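PDB 5HAX: nucleoporin NUP170 from Chaetomium thermophilum, which probably serves as a scaffold nucleoporin of the inner ring of the nuclear pore complex, which lines the central transport channel beside the pore membrane. Local coordinates for residues Phe386-Val394 / Met403-Thr411. Residues are numbered along the deposited sequence; the frame is centred on the assembly and turned at random.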
loop_
_atom_site.group_PDB
_atom_site.type_symbol
_atom_site.label_atom_id
_atom_site.label_comp_id
_atom_site.label_asym_id
_atom_site.label_seq_id
_atom_site.Cartn_x
_atom_site.Cartn_y
_atom_site.Cartn_z
ATOM N N PHE A 386 -1.633 -7.275 1.571
ATOM C CA PHE A 386 -1.711 -5.882 1.153
ATOM C C PHE A 386 -0.931 -5.711 -0.141
ATOM O O PHE A 386 0.156 -6.276 -0.297
ATOM C CB PHE A 386 -1.149 -4.941 2.228
ATOM C CG PHE A 386 -1.773 -5.126 3.580
ATOM C CD1 PHE A 386 -2.979 -4.524 3.885
ATOM C CD2 PHE A 386 -1.151 -5.896 4.546
ATOM C CE1 PHE A 386 -3.557 -4.690 5.127
ATOM C CE2 PHE A 386 -1.724 -6.065 5.790
ATOM C CZ PHE A 386 -2.928 -5.462 6.080
ATOM N N SER A 387 -1.497 -4.947 -1.073
ATOM C CA SER A 387 -0.798 -4.615 -2.310
ATOM C C SER A 387 0.557 -4.001 -1.969
ATOM O O SER A 387 0.654 -3.215 -1.026
ATOM C CB SER A 387 -1.619 -3.645 -3.164
ATOM O OG SER A 387 -2.868 -4.203 -3.532
ATOM N N PRO A 388 1.607 -4.346 -2.733
ATOM C CA PRO A 388 1.635 -5.192 -3.929
ATOM C C PRO A 388 1.849 -6.680 -3.633
ATOM O O PRO A 388 2.298 -7.410 -4.518
ATOM C CB PRO A 388 2.817 -4.622 -4.707
ATOM C CG PRO A 388 3.776 -4.230 -3.634
ATOM C CD PRO A 388 2.946 -3.811 -2.433
ATOM N N GLY A 389 1.538 -7.121 -2.414
ATOM C CA GLY A 389 1.653 -8.529 -2.074
ATOM C C GLY A 389 2.241 -8.811 -0.705
ATOM O O GLY A 389 2.579 -9.961 -0.404
ATOM N N TYR A 390 2.374 -7.782 0.130
ATOM C CA TYR A 390 2.851 -7.976 1.495
ATOM C C TYR A 390 1.934 -8.947 2.231
ATOM O O TYR A 390 0.728 -8.714 2.328
ATOM C CB TYR A 390 2.899 -6.635 2.231
ATOM C CG TYR A 390 3.665 -5.534 1.527
ATOM C CD1 TYR A 390 4.810 -5.807 0.783
ATOM C CD2 TYR A 390 3.239 -4.212 1.611
ATOM C CE1 TYR A 390 5.505 -4.791 0.146
ATOM C CE2 TYR A 390 3.926 -3.194 0.981
ATOM C CZ TYR A 390 5.058 -3.485 0.252
ATOM O OH TYR A 390 5.734 -2.463 -0.378
ATOM N N PHE A 391 2.508 -10.029 2.757
ATOM C CA PHE A 391 1.747 -11.137 3.329
ATOM C C PHE A 391 2.126 -11.316 4.794
ATOM O O PHE A 391 3.305 -11.488 5.114
ATOM C CB PHE A 391 2.008 -12.423 2.537
ATOM C CG PHE A 391 1.383 -13.656 3.135
ATOM C CD1 PHE A 391 0.034 -13.693 3.436
ATOM C CD2 PHE A 391 2.146 -14.790 3.362
ATOM C CE1 PHE A 391 -0.540 -14.831 3.975
ATOM C CE2 PHE A 391 1.578 -15.929 3.897
ATOM C CZ PHE A 391 0.233 -15.950 4.200
ATOM N N PHE A 392 1.125 -11.280 5.673
ATOM C CA PHE A 392 1.288 -11.539 7.101
ATOM C C PHE A 392 0.491 -12.783 7.466
ATOM O O PHE A 392 -0.713 -12.844 7.198
ATOM C CB PHE A 392 0.797 -10.356 7.946
ATOM C CG PHE A 392 1.656 -9.125 7.844
ATOM C CD1 PHE A 392 2.486 -8.760 8.889
ATOM C CD2 PHE A 392 1.621 -8.325 6.716
ATOM C CE1 PHE A 392 3.271 -7.625 8.807
ATOM C CE2 PHE A 392 2.407 -7.189 6.628
ATOM C CZ PHE A 392 3.231 -6.840 7.674
ATOM N N ASP A 393 1.152 -13.764 8.086
ATOM C CA ASP A 393 0.502 -15.005 8.506
ATOM C C ASP A 393 0.787 -15.256 9.978
ATOM O O ASP A 393 1.950 -15.316 10.389
ATOM C CB ASP A 393 0.979 -16.197 7.671
ATOM C CG ASP A 393 0.159 -17.451 7.926
ATOM O OD1 ASP A 393 -0.876 -17.361 8.619
ATOM O OD2 ASP A 393 0.540 -18.528 7.427
ATOM N N VAL A 394 -0.277 -15.414 10.763
ATOM C CA VAL A 394 -0.174 -15.710 12.188
ATOM C C VAL A 394 -0.181 -17.229 12.322
ATOM O O VAL A 394 -1.223 -17.871 12.179
ATOM C CB VAL A 394 -1.316 -15.069 12.981
ATOM C CG1 VAL A 394 -1.163 -15.357 14.470
ATOM C CG2 VAL A 394 -1.371 -13.570 12.720
ATOM N N MET A 403 3.700 -16.956 16.104
ATOM C CA MET A 403 4.841 -16.632 15.256
ATOM C C MET A 403 4.323 -15.944 14.003
ATOM O O MET A 403 3.344 -16.399 13.400
ATOM C CB MET A 403 5.638 -17.886 14.881
ATOM C CG MET A 403 6.331 -18.578 16.051
ATOM S SD MET A 403 7.495 -17.529 16.958
ATOM C CE MET A 403 8.622 -17.024 15.658
ATOM N N LEU A 404 4.977 -14.852 13.617
ATOM C CA LEU A 404 4.552 -14.034 12.487
ATOM C C LEU A 404 5.475 -14.299 11.304
ATOM O O LEU A 404 6.665 -13.971 11.354
ATOM C CB LEU A 404 4.571 -12.554 12.865
ATOM C CG LEU A 404 3.291 -11.776 12.579
ATOM C CD1 LEU A 404 2.169 -12.266 13.478
ATOM C CD2 LEU A 404 3.533 -10.286 12.767
ATOM N N PHE A 405 4.930 -14.891 10.244
ATOM C CA PHE A 405 5.634 -14.980 8.972
ATOM C C PHE A 405 5.241 -13.788 8.113
ATOM O O PHE A 405 4.050 -13.520 7.927
ATOM C CB PHE A 405 5.314 -16.283 8.239
ATOM C CG PHE A 405 5.913 -16.354 6.862
ATOM C CD1 PHE A 405 7.278 -16.523 6.697
ATOM C CD2 PHE A 405 5.117 -16.234 5.734
ATOM C CE1 PHE A 405 7.838 -16.576 5.433
ATOM C CE2 PHE A 405 5.672 -16.291 4.467
ATOM C CZ PHE A 405 7.032 -16.462 4.317
ATOM N N VAL A 406 6.239 -13.075 7.601
ATOM C CA VAL A 406 6.017 -11.882 6.793
ATOM C C VAL A 406 6.884 -11.982 5.548
ATOM O O VAL A 406 8.087 -12.251 5.643
ATOM C CB VAL A 406 6.330 -10.589 7.571
ATOM C CG1 VAL A 406 5.712 -9.398 6.862
ATOM C CG2 VAL A 406 5.814 -10.683 9.000
ATOM N N SER A 407 6.275 -11.765 4.383
ATOM C CA SER A 407 6.979 -11.881 3.115
ATOM C C SER A 407 6.520 -10.780 2.171
ATOM O O SER A 407 5.443 -10.198 2.325
ATOM C CB SER A 407 6.758 -13.255 2.464
ATOM O OG SER A 407 5.388 -13.467 2.173
ATOM N N ALA A 408 7.360 -10.506 1.184
ATOM C CA ALA A 408 7.083 -9.521 0.154
ATOM C C ALA A 408 7.534 -10.091 -1.178
ATOM O O ALA A 408 8.363 -11.007 -1.218
ATOM C CB ALA A 408 7.806 -8.196 0.427
ATOM N N PRO A 409 7.003 -9.579 -2.288
ATOM C CA PRO A 409 7.548 -9.967 -3.591
ATOM C C PRO A 409 9.013 -9.577 -3.672
ATOM O O PRO A 409 9.429 -8.558 -3.119
ATOM C CB PRO A 409 6.693 -9.178 -4.593
ATOM C CG PRO A 409 5.490 -8.734 -3.837
ATOM C CD PRO A 409 5.919 -8.590 -2.415
ATOM N N ASP A 410 9.806 -10.411 -4.347
ATOM C CA ASP A 410 11.204 -10.075 -4.611
ATOM C C ASP A 410 11.213 -9.139 -5.816
ATOM O O ASP A 410 11.541 -9.517 -6.943
ATOM C CB ASP A 410 12.043 -11.326 -4.841
ATOM C CG ASP A 410 13.535 -11.049 -4.755
ATOM O OD1 ASP A 410 13.940 -9.886 -4.961
ATOM O OD2 ASP A 410 14.305 -11.989 -4.473
ATOM N N THR A 411 10.825 -7.887 -5.557
ATOM C CA THR A 411 10.672 -6.904 -6.625
ATOM C C THR A 411 11.936 -6.787 -7.465
ATOM O O THR A 411 11.867 -6.664 -8.693
ATOM C CB THR A 411 10.303 -5.547 -6.028
ATOM O OG1 THR A 411 9.147 -5.693 -5.193
ATOM C CG2 THR A 411 10.008 -4.527 -7.123
#
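Phe392 and Val406 face each other in an antiparallel beta hairpin formed by strands 390-395 and 403-409. The hairpin belongs to one blade of the beta-propeller domain. Phe391 and Ser407 form a hydrogen-bonded pair, and so do Asp393 and Phe405. Their backbone bonds run both ways; Asp393 N to Phe405 O is the shortest, at 2.9 Å.

On the face with Phe392, Val406 CG1 sits over the ring, 3.7 Å from its centroid and 15° off the normal. This is a CH-pi contact. Phe392 CG lies beside its own backbone N (chi1 -69°), which swings the ring across toward Val406. Leu404 CD2 meets the edge of the same ring at Phe392 CD1, 4.3 Å away. Leu404 CD1 packs on Val394 CG2 at 3.8 Å. Phe474, Val485 and Ile443 also touch Phe392; all three lie in the adjacent blade, so the ring fills the space between that blade and the hairpin. Replacing Phe392 by an alanine would remove the ring, and is likely to leave Val406 CG1 without its aromatic partner and open a gap toward Phe474, Val485 and Ile443.

On the other face, the Phe391 and Phe405 side chains cross at about a right angle. They touch through ring edges, with Phe391 CD2 4.0 Å from Phe405 CE2. Trp431 meets the Phe405 ring from the next strand of the sheet. Asp393 OD2 is hydrogen-bonded to Ser380 OG.

At the open end of the hairpin, away from the connecting turn, Tyr390 CD1 rests 3.8 Å from Ala408 CB, and the Tyr390 hydroxyl is hydrogen-bonded to Glu462. Ser407 OG is hydrogen-bonded to Glu427 and lies in the plane of the Phe391 ring, at its edge, 3.7 Å from Phe391 CD2.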